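DUF4621 domain-containing protein (Parabacteroides distasonis, PDB 4H3W) is of unknown function but is probably secreted, its chain folding into two beta-barrel domains. Local coordinates at residues M50-E55 against G80-L85; E71-D76 against L173-D178; L110-S115 against F131-V136; E216-E221 against R293-N298; F245-E250 against L297-T302. All coordinates share one frame; numbering follows the deposited sequence. Where two conformers were deposited one is given.

Contact 1: M50-E55 against G80-L85; sequences MIYDGE and GDIDGL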
# COMPACT_ATOMS: atom_id res chain seq x y z
N MSE A 50 2.96 -2.11 8.73
CA MSE A 50 1.92 -2.98 9.33
C MSE A 50 2.57 -4.18 9.98
O MSE A 50 3.44 -4.83 9.37
CB MSE A 50 0.94 -3.44 8.28
CG MSE A 50 0.13 -2.27 7.78
SE MSE A 50 -1.00 -2.81 6.25
CE MSE A 50 0.35 -3.11 4.87
N ILE A 51 2.20 -4.49 11.23
CA ILE A 51 2.78 -5.61 11.95
C ILE A 51 1.67 -6.51 12.48
O ILE A 51 0.71 -6.03 13.07
CB ILE A 51 3.67 -5.13 13.12
CG1 ILE A 51 4.87 -4.34 12.55
CG2 ILE A 51 4.14 -6.30 13.97
CD1 ILE A 51 5.93 -3.95 13.57
N TYR A 52 1.80 -7.81 12.23
CA TYR A 52 0.95 -8.84 12.84
C TYR A 52 1.85 -9.79 13.57
O TYR A 52 2.68 -10.43 12.93
CB TYR A 52 0.13 -9.58 11.77
CG TYR A 52 -0.76 -8.66 10.97
CD1 TYR A 52 -0.30 -8.05 9.81
CD2 TYR A 52 -2.05 -8.41 11.39
CE1 TYR A 52 -1.11 -7.20 9.09
CE2 TYR A 52 -2.86 -7.55 10.69
CZ TYR A 52 -2.38 -6.96 9.53
OH TYR A 52 -3.21 -6.12 8.82
N ASP A 53 1.74 -9.87 14.90
CA ASP A 53 2.58 -10.78 15.69
C ASP A 53 1.75 -11.68 16.62
O ASP A 53 0.58 -11.45 16.85
CB ASP A 53 3.67 -10.02 16.50
CG ASP A 53 3.12 -8.88 17.36
OD1 ASP A 53 1.97 -8.96 17.84
OD2 ASP A 53 3.86 -7.90 17.58
N GLY A 54 2.38 -12.74 17.10
CA GLY A 54 1.71 -13.68 17.99
C GLY A 54 2.56 -14.90 18.22
O GLY A 54 3.78 -14.88 18.00
N GLU A 55 1.90 -15.98 18.63
CA GLU A 55 2.56 -17.25 18.86
C GLU A 55 1.94 -18.32 17.99
O GLU A 55 0.77 -18.23 17.63
CB GLU A 55 2.45 -17.65 20.34
CG GLU A 55 2.93 -16.56 21.30
CD GLU A 55 3.73 -17.08 22.48
OE1 GLU A 55 3.90 -18.32 22.63
OE2 GLU A 55 4.20 -16.24 23.28
N GLY A 80 -7.78 -8.70 7.55
CA GLY A 80 -8.86 -8.08 6.79
C GLY A 80 -8.87 -6.57 6.80
O GLY A 80 -9.51 -5.94 5.95
N ASP A 81 -8.11 -5.97 7.72
CA ASP A 81 -7.99 -4.51 7.77
C ASP A 81 -7.13 -3.91 6.65
O ASP A 81 -7.26 -2.72 6.36
CB ASP A 81 -7.47 -4.04 9.16
CG ASP A 81 -6.13 -4.70 9.60
OD1 ASP A 81 -5.73 -5.79 9.11
OD2 ASP A 81 -5.50 -4.12 10.51
N ILE A 82 -6.27 -4.71 6.01
CA ILE A 82 -5.36 -4.21 4.97
C ILE A 82 -6.13 -3.61 3.81
O ILE A 82 -5.69 -2.61 3.22
CB ILE A 82 -4.38 -5.30 4.42
CG1 ILE A 82 -3.53 -5.86 5.55
CG2 ILE A 82 -3.49 -4.71 3.31
CD1 ILE A 82 -2.66 -7.01 5.14
N ASP A 83 -7.30 -4.19 3.49
CA ASP A 83 -8.17 -3.64 2.45
C ASP A 83 -8.51 -2.16 2.65
O ASP A 83 -8.80 -1.47 1.68
CB ASP A 83 -9.49 -4.41 2.40
CG ASP A 83 -9.39 -5.72 1.62
OD1 ASP A 83 -8.43 -5.94 0.86
OD2 ASP A 83 -10.35 -6.50 1.75
N GLY A 84 -8.51 -1.69 3.90
CA GLY A 84 -8.85 -0.30 4.21
C GLY A 84 -7.78 0.74 3.81
O GLY A 84 -8.06 1.92 3.84
N LEU A 85 -6.59 0.33 3.41
CA LEU A 85 -5.59 1.31 3.00
C LEU A 85 -6.02 2.19 1.81
O LEU A 85 -5.66 3.36 1.72
CB LEU A 85 -4.29 0.65 2.60
CG LEU A 85 -3.47 -0.00 3.67
CD1 LEU A 85 -2.38 -0.78 2.98
CD2 LEU A 85 -2.94 1.04 4.66

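Contact 2: E71-D76 against L173-D178; sequences EIASED and LSLSAD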
# COMPACT_ATOMS: atom_id res chain seq x y z
N GLU A 71 3.60 -31.64 10.14
CA GLU A 71 3.22 -30.30 10.56
C GLU A 71 3.27 -30.22 12.08
O GLU A 71 2.62 -31.00 12.76
CB GLU A 71 1.82 -29.95 10.08
CG GLU A 71 1.44 -28.54 10.45
CD GLU A 71 0.04 -28.16 10.01
OE1 GLU A 71 -0.91 -28.85 10.39
OE2 GLU A 71 -0.09 -27.14 9.30
N ILE A 72 4.05 -29.28 12.61
CA ILE A 72 4.22 -29.20 14.07
C ILE A 72 3.61 -27.92 14.68
O ILE A 72 3.47 -27.81 15.90
CB ILE A 72 5.71 -29.33 14.45
CG1 ILE A 72 6.56 -28.21 13.87
CG2 ILE A 72 6.24 -30.67 13.98
CD1 ILE A 72 7.98 -28.20 14.39
N ALA A 73 3.25 -26.96 13.84
CA ALA A 73 2.58 -25.75 14.31
C ALA A 73 1.89 -25.04 13.14
O ALA A 73 2.31 -25.20 12.01
CB ALA A 73 3.56 -24.81 15.01
N SER A 74 0.80 -24.34 13.44
CA SER A 74 0.04 -23.57 12.47
C SER A 74 -0.54 -22.34 13.10
O SER A 74 -0.75 -22.31 14.32
CB SER A 74 -1.12 -24.38 11.92
OG SER A 74 -0.66 -25.36 11.02
N GLU A 75 -0.80 -21.33 12.30
CA GLU A 75 -1.48 -20.15 12.78
C GLU A 75 -2.19 -19.49 11.63
O GLU A 75 -1.66 -19.43 10.53
CB GLU A 75 -0.49 -19.19 13.46
CG GLU A 75 -1.04 -17.84 13.90
CD GLU A 75 -1.79 -17.84 15.24
OE1 GLU A 75 -2.02 -18.91 15.84
OE2 GLU A 75 -2.16 -16.73 15.68
N ASP A 76 -3.42 -19.04 11.88
CA ASP A 76 -4.17 -18.21 10.98
C ASP A 76 -4.13 -16.80 11.50
O ASP A 76 -4.48 -16.54 12.63
CB ASP A 76 -5.63 -18.66 10.88
CG ASP A 76 -5.78 -20.01 10.26
OD1 ASP A 76 -5.58 -20.12 9.03
OD2 ASP A 76 -6.09 -20.96 11.00
N LEU A 173 0.17 -19.57 8.37
CA LEU A 173 1.53 -20.05 8.57
C LEU A 173 1.48 -21.48 9.02
O LEU A 173 0.74 -21.81 9.95
CB LEU A 173 2.26 -19.26 9.65
CG LEU A 173 2.33 -17.76 9.50
CD1 LEU A 173 3.11 -17.12 10.65
CD2 LEU A 173 2.95 -17.38 8.16
N SER A 174 2.30 -22.30 8.38
CA SER A 174 2.40 -23.70 8.70
C SER A 174 3.87 -24.13 8.80
O SER A 174 4.61 -24.11 7.82
CB SER A 174 1.70 -24.52 7.63
OG SER A 174 1.83 -25.89 7.91
N LEU A 175 4.26 -24.54 10.01
CA LEU A 175 5.61 -25.00 10.27
C LEU A 175 5.66 -26.51 10.24
O LEU A 175 4.93 -27.17 11.00
CB LEU A 175 6.10 -24.48 11.63
CG LEU A 175 7.52 -24.87 12.04
CD1 LEU A 175 8.54 -24.22 11.12
CD2 LEU A 175 7.77 -24.49 13.48
N SER A 176 6.51 -27.04 9.37
CA SER A 176 6.71 -28.48 9.28
C SER A 176 8.17 -28.83 9.55
O SER A 176 9.06 -28.01 9.33
CB SER A 176 6.23 -29.05 7.93
OG SER A 176 7.02 -28.60 6.86
N ALA A 177 8.38 -30.03 10.07
CA ALA A 177 9.71 -30.53 10.37
C ALA A 177 9.89 -31.95 9.86
O ALA A 177 8.91 -32.67 9.70
CB ALA A 177 9.95 -30.49 11.87
N ASP A 178 11.13 -32.32 9.58
CA ASP A 178 11.51 -33.69 9.28
C ASP A 178 10.94 -34.63 10.35
O ASP A 178 11.13 -34.40 11.54
CB ASP A 178 13.04 -33.79 9.18
CG ASP A 178 13.53 -35.20 8.89
OD1 ASP A 178 13.74 -35.98 9.85
OD2 ASP A 178 13.72 -35.53 7.71

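Contact 3: L110-S115 against F131-V136; sequences LDCSLS and FTLSTV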
# COMPACT_ATOMS: atom_id res chain seq x y z
N LEU A 110 16.61 -29.15 14.24
CA LEU A 110 15.45 -29.61 13.44
C LEU A 110 15.40 -28.95 12.08
O LEU A 110 15.39 -27.72 11.97
CB LEU A 110 14.14 -29.31 14.16
CG LEU A 110 14.02 -29.87 15.56
CD1 LEU A 110 12.88 -29.18 16.29
CD2 LEU A 110 13.81 -31.38 15.52
N ASP A 111 15.34 -29.77 11.04
CA ASP A 111 15.18 -29.27 9.68
C ASP A 111 13.72 -29.06 9.43
O ASP A 111 12.91 -30.00 9.51
CB ASP A 111 15.79 -30.26 8.68
CG ASP A 111 17.27 -30.48 8.92
OD1 ASP A 111 17.90 -29.63 9.60
OD2 ASP A 111 17.78 -31.50 8.43
N CYS A 112 13.39 -27.81 9.09
CA CYS A 112 12.04 -27.32 9.04
C CYS A 112 11.71 -26.65 7.71
O CYS A 112 12.59 -26.34 6.91
CB CYS A 112 11.83 -26.30 10.16
SG CYS A 112 11.81 -27.01 11.80
N SER A 113 10.41 -26.46 7.48
CA SER A 113 9.89 -25.63 6.38
C SER A 113 8.76 -24.78 6.88
O SER A 113 7.92 -25.26 7.65
CB SER A 113 9.35 -26.47 5.23
OG SER A 113 10.35 -27.27 4.64
N LEU A 114 8.74 -23.51 6.50
CA LEU A 114 7.60 -22.66 6.78
C LEU A 114 6.82 -22.36 5.51
O LEU A 114 7.35 -21.76 4.59
CB LEU A 114 8.03 -21.33 7.42
CG LEU A 114 6.88 -20.49 7.96
CD1 LEU A 114 6.25 -21.18 9.16
CD2 LEU A 114 7.36 -19.10 8.32
N SER A 115 5.56 -22.79 5.48
CA SER A 115 4.61 -22.43 4.46
C SER A 115 3.88 -21.18 4.87
O SER A 115 3.38 -21.05 6.00
CB SER A 115 3.60 -23.56 4.21
OG SER A 115 2.56 -23.12 3.36
N PHE A 131 14.78 -24.16 6.56
CA PHE A 131 15.78 -23.71 7.52
C PHE A 131 15.90 -24.74 8.61
O PHE A 131 15.04 -25.60 8.74
CB PHE A 131 15.42 -22.35 8.13
CG PHE A 131 14.01 -22.28 8.62
CD1 PHE A 131 13.67 -22.73 9.89
CD2 PHE A 131 13.00 -21.80 7.79
CE1 PHE A 131 12.36 -22.69 10.33
CE2 PHE A 131 11.69 -21.75 8.22
CZ PHE A 131 11.37 -22.19 9.50
N THR A 132 16.94 -24.62 9.42
CA THR A 132 17.13 -25.47 10.58
C THR A 132 16.96 -24.64 11.84
O THR A 132 17.51 -23.55 11.96
CB THR A 132 18.50 -26.14 10.53
OG1 THR A 132 18.55 -26.99 9.38
CG2 THR A 132 18.76 -26.97 11.78
N LEU A 133 16.14 -25.14 12.75
CA LEU A 133 15.98 -24.54 14.05
C LEU A 133 16.88 -25.29 15.00
O LEU A 133 16.69 -26.50 15.18
CB LEU A 133 14.54 -24.63 14.55
CG LEU A 133 13.50 -23.74 13.87
CD1 LEU A 133 12.14 -23.92 14.54
CD2 LEU A 133 13.96 -22.29 13.91
N SER A 134 17.86 -24.61 15.57
CA SER A 134 18.72 -25.22 16.58
C SER A 134 18.91 -24.31 17.79
O SER A 134 18.55 -23.13 17.77
CB SER A 134 20.09 -25.58 15.99
OG SER A 134 20.80 -24.42 15.62
N THR A 135 19.50 -24.89 18.82
CA THR A 135 19.98 -24.17 19.98
C THR A 135 20.72 -22.91 19.61
O THR A 135 20.37 -21.82 20.04
CB THR A 135 20.94 -25.07 20.79
OG1 THR A 135 21.67 -25.91 19.88
CG2 THR A 135 20.17 -25.93 21.71
N VAL A 136 21.74 -23.08 18.77
CA VAL A 136 22.64 -21.99 18.37
C VAL A 136 22.00 -21.03 17.37
O VAL A 136 22.38 -19.86 17.35
CB VAL A 136 23.97 -22.54 17.78
CG1 VAL A 136 23.74 -23.29 16.47
CG2 VAL A 136 24.98 -21.41 17.60

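Contact 4: E216-E221 against R293-N298; sequences EDAFDE and RHIDLN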
# COMPACT_ATOMS: atom_id res chain seq x y z
N GLU A 216 -13.00 21.20 -2.41
CA GLU A 216 -14.37 21.63 -2.19
C GLU A 216 -14.54 23.09 -2.52
O GLU A 216 -13.70 23.90 -2.18
CB GLU A 216 -14.72 21.40 -0.71
CG GLU A 216 -16.20 21.42 -0.39
CD GLU A 216 -16.94 20.15 -0.78
OE1 GLU A 216 -16.32 19.19 -1.25
OE2 GLU A 216 -18.17 20.13 -0.63
N ASP A 217 -15.61 23.42 -3.20
CA ASP A 217 -15.93 24.80 -3.58
C ASP A 217 -14.80 25.47 -4.38
O ASP A 217 -14.41 26.59 -4.14
CB ASP A 217 -16.28 25.60 -2.31
CG ASP A 217 -17.54 25.07 -1.65
OD1 ASP A 217 -18.52 24.80 -2.39
OD2 ASP A 217 -17.56 24.93 -0.42
N ALA A 218 -14.32 24.76 -5.39
CA ALA A 218 -13.34 25.30 -6.32
C ALA A 218 -13.93 26.42 -7.14
O ALA A 218 -13.24 27.37 -7.49
CB ALA A 218 -12.82 24.18 -7.23
N PHE A 219 -15.21 26.31 -7.45
CA PHE A 219 -15.92 27.30 -8.25
C PHE A 219 -17.12 27.79 -7.47
O PHE A 219 -17.87 26.99 -6.92
CB PHE A 219 -16.41 26.68 -9.52
CG PHE A 219 -15.33 25.95 -10.27
CD1 PHE A 219 -14.49 26.63 -11.12
CD2 PHE A 219 -15.17 24.58 -10.10
CE1 PHE A 219 -13.52 25.94 -11.84
CE2 PHE A 219 -14.17 23.88 -10.80
CZ PHE A 219 -13.34 24.58 -11.66
N ASP A 220 -17.31 29.11 -7.44
CA ASP A 220 -18.39 29.73 -6.69
C ASP A 220 -19.62 29.90 -7.58
O ASP A 220 -19.50 30.40 -8.70
CB ASP A 220 -17.93 31.08 -6.18
CG ASP A 220 -18.84 31.65 -5.11
OD1 ASP A 220 -20.07 31.79 -5.32
OD2 ASP A 220 -18.29 32.03 -4.07
N GLU A 221 -20.79 29.51 -7.10
CA GLU A 221 -22.00 29.65 -7.89
C GLU A 221 -22.22 31.11 -8.34
O GLU A 221 -22.87 31.36 -9.34
CB GLU A 221 -23.23 29.13 -7.11
CG GLU A 221 -23.51 29.91 -5.83
CD GLU A 221 -24.74 29.40 -5.07
OE1 GLU A 221 -25.41 28.45 -5.54
OE2 GLU A 221 -25.03 29.95 -3.99
N ARG A 293 -18.65 22.96 -9.38
CA ARG A 293 -18.46 23.45 -8.00
C ARG A 293 -17.22 22.91 -7.29
O ARG A 293 -16.53 23.67 -6.63
CB ARG A 293 -19.70 23.10 -7.14
CG ARG A 293 -21.01 23.68 -7.66
CD ARG A 293 -21.09 25.18 -7.46
NE ARG A 293 -22.39 25.68 -7.87
CZ ARG A 293 -22.76 25.92 -9.13
NH1 ARG A 293 -21.94 25.74 -10.14
NH2 ARG A 293 -23.97 26.36 -9.36
N HIS A 294 -16.94 21.61 -7.42
CA HIS A 294 -15.86 20.95 -6.76
C HIS A 294 -14.97 20.29 -7.80
O HIS A 294 -15.39 20.02 -8.92
CB HIS A 294 -16.38 19.87 -5.78
CG HIS A 294 -17.59 20.30 -5.02
ND1 HIS A 294 -17.56 21.37 -4.15
CD2 HIS A 294 -18.86 19.83 -4.99
CE1 HIS A 294 -18.76 21.55 -3.63
NE2 HIS A 294 -19.56 20.62 -4.12
N ILE A 295 -13.77 19.96 -7.35
CA ILE A 295 -12.85 19.16 -8.13
C ILE A 295 -12.51 17.88 -7.36
O ILE A 295 -12.16 17.95 -6.18
CB ILE A 295 -11.59 19.97 -8.47
CG1 ILE A 295 -11.95 21.12 -9.43
CG2 ILE A 295 -10.52 19.12 -9.13
CD1 ILE A 295 -10.86 22.14 -9.56
N ASP A 296 -12.61 16.75 -8.04
CA ASP A 296 -11.97 15.51 -7.59
C ASP A 296 -10.72 15.23 -8.43
O ASP A 296 -10.80 15.17 -9.66
CB ASP A 296 -12.92 14.33 -7.70
CG ASP A 296 -13.85 14.21 -6.50
OD1 ASP A 296 -13.51 14.66 -5.40
OD2 ASP A 296 -14.91 13.61 -6.67
N LEU A 297 -9.58 15.09 -7.76
CA LEU A 297 -8.32 14.64 -8.37
C LEU A 297 -8.19 13.16 -8.09
O LEU A 297 -8.06 12.75 -6.93
CB LEU A 297 -7.14 15.39 -7.79
CG LEU A 297 -7.12 16.91 -7.93
CD1 LEU A 297 -5.90 17.53 -7.29
CD2 LEU A 297 -7.20 17.26 -9.42
N ASN A 298 -8.37 12.35 -9.12
CA ASN A 298 -8.09 10.91 -9.01
C ASN A 298 -6.61 10.65 -9.20
O ASN A 298 -6.05 10.85 -10.30
CB ASN A 298 -8.87 10.10 -10.02
CG ASN A 298 -10.38 10.17 -9.81
OD1 ASN A 298 -10.88 10.42 -8.72
ND2 ASN A 298 -11.09 9.94 -10.87

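Contact 5: F245-E250 against L297-T302; sequences FDMSIE and LNLHLT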
# COMPACT_ATOMS: atom_id res chain seq x y z
N PHE A 245 5.37 7.77 -4.40
CA PHE A 245 4.57 7.31 -5.48
C PHE A 245 4.72 8.26 -6.62
O PHE A 245 4.77 9.47 -6.41
CB PHE A 245 3.05 7.33 -5.17
CG PHE A 245 2.65 6.79 -3.85
CD1 PHE A 245 2.68 5.44 -3.61
CD2 PHE A 245 2.19 7.65 -2.86
CE1 PHE A 245 2.26 4.93 -2.36
CE2 PHE A 245 1.79 7.16 -1.63
CZ PHE A 245 1.83 5.81 -1.37
N ASP A 246 4.75 7.75 -7.85
CA ASP A 246 4.48 8.57 -9.01
C ASP A 246 2.95 8.72 -9.16
O ASP A 246 2.21 7.88 -8.67
CB ASP A 246 5.06 7.95 -10.27
CG ASP A 246 6.56 8.02 -10.32
OD1 ASP A 246 7.20 8.94 -9.74
OD2 ASP A 246 7.11 7.11 -10.95
N MSE A 247 2.47 9.79 -9.77
CA MSE A 247 1.03 10.02 -9.88
C MSE A 247 0.67 10.32 -11.30
O MSE A 247 1.38 11.05 -12.00
CB MSE A 247 0.59 11.18 -9.00
CG MSE A 247 1.05 10.98 -7.56
SE MSE A 247 0.44 12.51 -6.49
CE MSE A 247 0.75 11.74 -4.67
N SER A 248 -0.42 9.73 -11.76
CA SER A 248 -1.10 10.12 -12.97
C SER A 248 -2.42 10.72 -12.49
O SER A 248 -3.27 10.02 -11.89
CB SER A 248 -1.33 8.93 -13.90
OG SER A 248 -2.02 9.36 -15.05
N ILE A 249 -2.58 12.02 -12.73
CA ILE A 249 -3.69 12.74 -12.16
C ILE A 249 -4.79 12.88 -13.20
O ILE A 249 -4.61 13.49 -14.26
CB ILE A 249 -3.28 14.11 -11.62
CG1 ILE A 249 -2.22 13.95 -10.54
CG2 ILE A 249 -4.49 14.88 -11.11
CD1 ILE A 249 -1.49 15.23 -10.23
N GLU A 250 -5.96 12.37 -12.83
CA GLU A 250 -7.17 12.49 -13.62
C GLU A 250 -8.13 13.41 -12.89
O GLU A 250 -8.51 13.14 -11.76
CB GLU A 250 -7.77 11.10 -13.81
CG GLU A 250 -9.06 11.01 -14.62
CD GLU A 250 -9.80 9.66 -14.44
OE1 GLU A 250 -9.58 8.94 -13.41
OE2 GLU A 250 -10.62 9.31 -15.33
N LEU A 297 -9.58 15.09 -7.76
CA LEU A 297 -8.32 14.64 -8.37
C LEU A 297 -8.19 13.16 -8.09
O LEU A 297 -8.06 12.75 -6.93
CB LEU A 297 -7.14 15.39 -7.79
CG LEU A 297 -7.12 16.91 -7.93
CD1 LEU A 297 -5.90 17.53 -7.29
CD2 LEU A 297 -7.20 17.26 -9.42
N ASN A 298 -8.37 12.35 -9.12
CA ASN A 298 -8.09 10.91 -9.01
C ASN A 298 -6.61 10.65 -9.20
O ASN A 298 -6.05 10.85 -10.30
CB ASN A 298 -8.87 10.10 -10.02
CG ASN A 298 -10.38 10.17 -9.81
OD1 ASN A 298 -10.88 10.42 -8.72
ND2 ASN A 298 -11.09 9.94 -10.87
N LEU A 299 -5.96 10.26 -8.13
CA LEU A 299 -4.52 10.09 -8.14
C LEU A 299 -4.20 8.62 -8.35
O LEU A 299 -4.35 7.81 -7.44
CB LEU A 299 -3.92 10.59 -6.83
CG LEU A 299 -4.32 11.97 -6.32
CD1 LEU A 299 -3.66 12.24 -4.97
CD2 LEU A 299 -3.96 13.05 -7.32
N HIS A 300 -3.79 8.29 -9.56
CA HIS A 300 -3.37 6.93 -9.92
C HIS A 300 -1.89 6.75 -9.50
O HIS A 300 -0.97 7.33 -10.12
CB HIS A 300 -3.66 6.69 -11.41
CG HIS A 300 -5.11 6.90 -11.78
ND1 HIS A 300 -6.02 5.87 -11.86
CD2 HIS A 300 -5.81 8.04 -12.04
CE1 HIS A 300 -7.20 6.35 -12.20
NE2 HIS A 300 -7.11 7.67 -12.29
N LEU A 301 -1.68 6.06 -8.38
CA LEU A 301 -0.36 5.94 -7.74
C LEU A 301 0.36 4.72 -8.23
O LEU A 301 -0.23 3.64 -8.36
CB LEU A 301 -0.51 5.85 -6.21
CG LEU A 301 -1.43 6.85 -5.54
CD1 LEU A 301 -1.57 6.50 -4.07
CD2 LEU A 301 -0.92 8.26 -5.72
N THR A 302 1.63 4.87 -8.53
CA THR A 302 2.44 3.74 -8.95
C THR A 302 3.78 3.79 -8.27
O THR A 302 4.30 4.85 -7.90
CB THR A 302 2.64 3.73 -10.48
OG1 THR A 302 3.14 5.00 -10.91
CG2 THR A 302 1.34 3.41 -11.21
O HOH W 1 5.91 4.70 -11.40

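Contact 1: M50-E55 against G80-L85
Tyr52 and Asp81 meet tip to tip, the phenol donating a short hydrogen bond from Tyr52 OH to Asp81 OD1 of 2.6 Å. The acceptor lies at the edge of the ring, in its plane, whereas the carboxylate is turned almost upright to the ring, the two planes being 79° apart. A chi1 of 55° sets Asp81 CG between the backbone N and the carbonyl carbon, and from there OD1 meets the phenol on its syn side. Asp81 OD2 accepts from the backbone N of Ser40, so both carboxylate oxygens are engaged.

Beneath the polar pair the contact turns apolar. Ile82 packs its CG1 3.3 Å from Tyr52 OH, and its CD1 approaches the ring obliquely, 4.2 Å from Tyr52 CE1. The same CG1 lies 4.0 Å from the selenium, SE, of Met50, a selenomethionine in this crystal. Met50 runs straight out to SE and then bends, chi3 being -69°. Both atoms about the bend meet one methyl: Met50 SE and Met50 CE each lie 4.1 Å from Leu85 CD1, the two side chains reaching each other tip to tip. Leu199 of strand 194-200 packs against both Met50 and Ile82. Two backbone bonds, from Gly84 N to Asp81 O and from Leu85 N to Ile82 O, hold the 3-10 turn 82-84, which carries Ile82 and is flanked by Asp81 and Leu85. The arrangement is that of a 3-10 turn, set in the connection between strands 71-76 and 98-100, docked by side chains alone on a strand of a beta-barrel sheet.

Contact 2: E71-D76 against L173-D178
Ile72 lays its CD1 across Leu175, 3.8 Å from Leu175 CD2, and the same methyl touches Ala177 CB at 3.9 Å. Its CG1 stands between the backbone N and the carbonyl carbon (chi1 62°), which brings this branch to the partner strand. Apart from this apolar group, Ser174 OG donates to Glu71 OE2 at 2.7 Å, and OE2 accepts with its anti lone pair. The glutamate gets there with an extended chain, its CG anti to the backbone N.

Behind these side chains lies a classic beta bulge in an antiparallel pair: Ile72 and Ala73 both face Leu175. Ile72 N binds Leu175 O at 2.8 Å, while Ala73 N shares that Leu175 oxygen through a weak bond of 3.3 Å. The extra residue shifts the register by one between the Glu71-Ser176 pair and the Ala73-Leu175 pair. Past the bulge the pairing is regular, with Leu175 N bonded to Ala73 O and Glu75 and Leu173 exchanging two backbone bonds. Further out, Trp182 and Leu190 pack on Ile72, and Leu193 on Leu175. Glu75 shares a face with Leu173, and its OE2 is hydrogen-bonded to Tyr195 OH.

Contact 3: L110-S115 against F131-V136
Phe131 has its CG between the backbone N and the carbonyl carbon (chi1 48°), and from there its ring reaches over to the neighbouring strand, meeting Cys112 and Leu114. Leu114 CB lies in the ring plane at the edge, 3.8 Å from Phe131 CE2. Cys112 CB comes obliquely to the other flank of the ring, 3.7 Å from Phe131 CE1. The sulfur of Cys112 is set beside its own backbone N (chi1 -70°) and touches Leu133 diagonally across on the partner strand, Cys112 SG lying 4.1 Å from Leu133 CD1.

On the other face of the sheet Asp111 and Thr132 run alongside each other in the same direction. Thr132 OG1 donates to Asp111 OD1 at 2.7 Å, coming from above the carboxylate plane, 38° out of it. Four backbone bonds join the hydrogen-bonded pairs Leu110-Leu133 and Cys112-Phe131, two in each; the longest is Phe131 N to Cys112 O at 3.1 Å.

The two strands form the beta hairpin 109-117/126-134, with strand 126-134 outermost in its sheet. Strand 172-177 borders the hairpin along 109-117, its Leu175 touching both Cys112 and Phe131, and Ile140 and Ile142 pack on the phenylalanine.

Contact 4: E216-E221 against R293-N298
The ring of His294 takes a hydrogen bond from a main-chain amide: Asp217 N points at His294 ND1 at 3.0 Å, almost straight (175°) and in the ring plane. Arg293 CB sits over the centre of one ring face, and the carboxylate of Glu216 is stacked on the opposite face, its plane 19° from the ring and OE1 offset toward the rim. That OE1 also forms a salt bridge with Arg214. An alanine in place of His294 would probably leave the Asp217 amide without its acceptor and open a gap between Glu216 and Arg293.

Alongside, Phe219 N donates to Arg293 O at 3.1 Å. Underneath, Ala218 CB rests 3.7 Å from Ile295 CD1, and Phe219 crosses Ile295 at about a right angle, Phe219 CE2 lying 3.8 Å from Ile295 CG1. Arg293, bent at chi2 (-72°), lays its guanidinium against Glu221, with Glu221 CB 3.6 Å from Arg293 NE and Glu221 CA over one face toward the rim; NH1 binds the main chain at position 290.

The loop after strand 208-215 folds over the start of strand 294-302, where Arg293 and His294 form a classic bulge against Met254. Val224 of helix 224-227 packs on Phe219 and Arg293.

Contact 5: F245-E250 against L297-T302
Phe245 offers one ring face to Leu301, whose CD1 sits over the centre, 4.1 Å from the ring centroid and 8° off the normal, a CH-pi contact; the ring also meets that of Phe207. The second flat group, the His300 imidazole, is used at its edge, where Ser248 O and Glu250 OE1 both lie near its plane. These groups belong to two antiparallel neighbours in a beta-barrel sheet, strands 246-254 and 294-302.

Glu250 OE1 is gripped twice. His300 NE2 donates to it at 3.0 Å and Asn298 ND2 at 3.1 Å, the two reaching the oxygen from opposite faces of the carboxylate plane. The asparagine amide and the imidazole both aim their N-H within their own planes, so the shared acceptor fixes the turn of each. The glutamate spans the distance with CG anti to the backbone N (chi1 179°) and an extended chain. An alanine at Glu250 would probably leave His300 NE2 and Asn298 ND2 without their common acceptor and both side chains free to turn.

On the other face the contacts are apolar. Met247 CG lies 3.8 Å from Leu301 CD2 alongside it, and Ile249 touches Leu299 and Leu297 with separate branches, CG1 to Leu299 CD2 and CG2 to Leu297 CD2. Phe318 of strand 317-319 packs on Ile249, Leu297 and Leu299. Six backbone bonds pair Asp246 with Thr302, Ser248 with His300 and Glu250 with Asn298. Arg304 forms a salt bridge with Asp246 OD1, while Asp246 OD2 takes a hydrogen bond of 2.7 Å from a water that in turn accepts from Thr302 OG1.

Two pairs of contacts lie on opposite sides of the chain's centre. Contacts 2 and 3 share one sheet, joined where Ser174 and Ser176 face Ser115 and Ser113, their centres about 11 Å apart. Contacts 4 and 5 hold the same strand, 294-302. The centres of contacts 4 and 5 are about 18 Å apart. Contacts 1 and 5 are the inner ones, and contact 1 touches contact 2 through Glu55 and Glu75. Contacts 1 and 3 are buried, the other three partly so. Contacts 2, 3 and 5 rest on strand pairing; polar and apolar side chains keep to separate faces in 3 and 5, whereas Glu75 breaks that division in 2. Contacts 1 and 4 fasten non-strand segments to strands, one by side chains alone, the other also through the backbone.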